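Local coordinates for protein lipolytic enzyme, g-d-s-l (Clostridium thermocellum, PDB 2W47) that carries a family 6 carbohydrate-binding module, a calcium-containing beta-sandwich domain that holds a glycan in a pocket at one end of the sandwich, at residues 59-64 against 86-91. Sequence-based numbering, arbitrary orientation.
Sequences RYANGT and VSTGAW. With AQA (4-deoxy-beta-L-threo-hex-4-enopyranuronic acid), chain B.
W91 turns its CG anti to its own carbonyl carbon (chi1 -74°), which lays the indole over the backbone of N62-G63. T88 sets OG1 between its backbone N and carbonyl carbon (chi1 62°), facing the N-H of N62. The contact joins the end of strand 52-61 and the turn after it to the loop before strand 95-103, at the glycan-binding end of a family 6 carbohydrate-binding beta-sandwich. The indole is sandwiched. On one face G63 CA makes a CH-pi contact 3.5 Å from the centroid of the five-membered ring. G63 N lies 3.4 Å from W91 CE3, so the glycine backbone packs directly on the ring. On the opposite face lies AQA, with its C2 over the ring centre. R68 and N122 also line this pocket.

N62 is held from both ends of its backbone. Its N donates to T88 OG1 at 2.9 Å, nearly straight at 172°. Its O accepts from T88 N at 2.8 Å. T88 OG1 also bonds with T93 O. N62 OD1 closes an Asx turn, taking T64 N and, on a lone pair, T64 OG1. N62 ND2 bonds to A66 O and F85 O. S87 OG donates to T64 O at 2.7 Å. The Y60 hydroxyl finishes the seam: OH donates to V86 O at 2.7 Å, with that oxygen in the ring plane.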
loop_
_atom_site.group_PDB
_atom_site.type_symbol
_atom_site.label_atom_id
_atom_site.label_comp_id
_atom_site.label_asym_id
_atom_site.label_seq_id
_atom_site.Cartn_x
_atom_site.Cartn_y
_atom_site.Cartn_z
ATOM N N ARG A 59 0.275 3.097 5.013
ATOM C CA ARG A 59 0.985 4.181 5.669
ATOM C C ARG A 59 2.158 4.534 4.768
ATOM O O ARG A 59 2.956 3.672 4.431
ATOM C CB ARG A 59 1.444 3.774 7.066
ATOM C CG ARG A 59 2.125 4.899 7.838
ATOM C CD ARG A 59 2.310 4.555 9.307
ATOM N NE ARG A 59 2.756 5.706 10.096
ATOM C CZ ARG A 59 4.023 5.973 10.407
ATOM N NH1 ARG A 59 4.320 7.043 11.138
ATOM N NH2 ARG A 59 5.004 5.182 9.987
ATOM N N TYR A 60 2.257 5.804 4.372
ATOM C CA TYR A 60 3.155 6.195 3.294
ATOM C C TYR A 60 3.756 7.578 3.514
ATOM O O TYR A 60 3.226 8.376 4.291
ATOM C CB TYR A 60 2.403 6.151 1.953
ATOM C CG TYR A 60 1.593 7.397 1.691
ATOM C CD1 TYR A 60 2.118 8.428 0.921
ATOM C CD2 TYR A 60 0.317 7.551 2.222
ATOM C CE1 TYR A 60 1.397 9.584 0.682
ATOM C CE2 TYR A 60 -0.419 8.719 1.988
ATOM C CZ TYR A 60 0.137 9.715 1.216
ATOM O OH TYR A 60 -0.557 10.882 0.974
ATOM N N ALA A 61 4.856 7.853 2.817
ATOM C CA ALA A 61 5.427 9.187 2.783
ATOM C C ALA A 61 5.642 9.602 1.349
ATOM O O ALA A 61 5.958 8.783 0.495
ATOM C CB ALA A 61 6.738 9.246 3.571
ATOM N N ASN A 62 5.464 10.891 1.082
ATOM C CA ASN A 62 5.726 11.456 -0.235
ATOM C C ASN A 62 6.287 12.852 -0.029
ATOM O O ASN A 62 5.539 13.817 0.180
ATOM C CB ASN A 62 4.459 11.465 -1.097
ATOM C CG ASN A 62 4.688 12.071 -2.469
ATOM O OD1 ASN A 62 5.799 12.499 -2.783
ATOM N ND2 ASN A 62 3.632 12.140 -3.278
ATOM N N GLY A 63 7.611 12.947 -0.092
ATOM C CA GLY A 63 8.302 14.207 0.172
ATOM C C GLY A 63 8.477 15.069 -1.059
ATOM O O GLY A 63 9.253 16.017 -1.038
ATOM N N THR A 64 7.759 14.738 -2.130
ATOM C CA THR A 64 7.688 15.615 -3.294
ATOM C C THR A 64 6.342 16.323 -3.288
ATOM O O THR A 64 5.429 15.945 -2.559
ATOM C CB THR A 64 7.851 14.857 -4.633
ATOM O OG1 THR A 64 6.624 14.198 -4.975
ATOM C CG2 THR A 64 9.005 13.843 -4.579
ATOM N N VAL A 86 -0.878 11.582 -2.202
ATOM C CA VAL A 86 -0.520 12.989 -2.305
ATOM C C VAL A 86 0.664 13.310 -1.408
ATOM O O VAL A 86 1.023 12.528 -0.515
ATOM C CB VAL A 86 -1.727 13.934 -1.998
ATOM C CG1 VAL A 86 -2.894 13.636 -2.929
ATOM C CG2 VAL A 86 -2.179 13.827 -0.537
ATOM N N SER A 87 1.280 14.459 -1.654
ATOM C CA SER A 87 2.391 14.908 -0.833
ATOM C C SER A 87 2.062 14.829 0.650
ATOM O O SER A 87 0.957 15.175 1.079
ATOM C CB SER A 87 2.768 16.343 -1.169
ATOM O OG SER A 87 3.919 16.714 -0.428
ATOM N N THR A 88 3.041 14.359 1.420
ATOM C CA THR A 88 2.967 14.403 2.871
ATOM C C THR A 88 3.867 15.515 3.403
ATOM O O THR A 88 3.968 15.704 4.610
ATOM C CB THR A 88 3.382 13.063 3.494
ATOM O OG1 THR A 88 4.745 12.785 3.157
ATOM C CG2 THR A 88 2.475 11.936 2.995
ATOM N N GLY A 89 4.519 16.232 2.492
ATOM C CA GLY A 89 5.338 17.394 2.844
ATOM C C GLY A 89 6.812 17.117 3.048
ATOM O O GLY A 89 7.662 17.814 2.506
ATOM N N ALA A 90 7.107 16.135 3.880
ATOM C CA ALA A 90 8.480 15.744 4.174
ATOM C C ALA A 90 8.580 14.238 4.057
ATOM O O ALA A 90 7.584 13.534 4.249
ATOM C CB ALA A 90 8.869 16.178 5.562
ATOM N N TRP A 91 9.784 13.746 3.770
ATOM C CA TRP A 91 10.013 12.299 3.664
ATOM C C TRP A 91 9.888 11.600 5.010
ATOM O O TRP A 91 9.773 10.380 5.071
ATOM C CB TRP A 91 11.370 11.996 3.028
ATOM C CG TRP A 91 11.366 12.251 1.553
ATOM C CD1 TRP A 91 12.052 13.227 0.885
ATOM C CD2 TRP A 91 10.621 11.534 0.559
ATOM N NE1 TRP A 91 11.789 13.158 -0.463
ATOM C CE2 TRP A 91 10.917 12.125 -0.692
ATOM C CE3 TRP A 91 9.740 10.441 0.602
ATOM C CZ2 TRP A 91 10.353 11.669 -1.888
ATOM C CZ3 TRP A 91 9.185 9.985 -0.596
ATOM C CH2 TRP A 91 9.490 10.605 -1.819
HETATM O O6A AQA B . 12.001 10.205 -4.684
HETATM C C6 AQA B . 12.013 9.254 -3.854
HETATM O O6B AQA B . 11.327 8.212 -4.015
HETATM C C5 AQA B . 12.773 9.360 -2.764
HETATM O O5 AQA B . 13.523 10.600 -2.608
HETATM C C4 AQA B . 12.817 8.375 -1.837
HETATM C C3 AQA B . 13.852 8.413 -0.730
HETATM O O3 AQA B . 13.435 7.648 0.410
HETATM C C2 AQA B . 14.055 9.871 -0.335
HETATM O O2 AQA B . 15.040 9.991 0.693
HETATM C C1 AQA B . 14.490 10.679 -1.553
HETATM O O HOH W 1 7.010 18.175 -0.207
#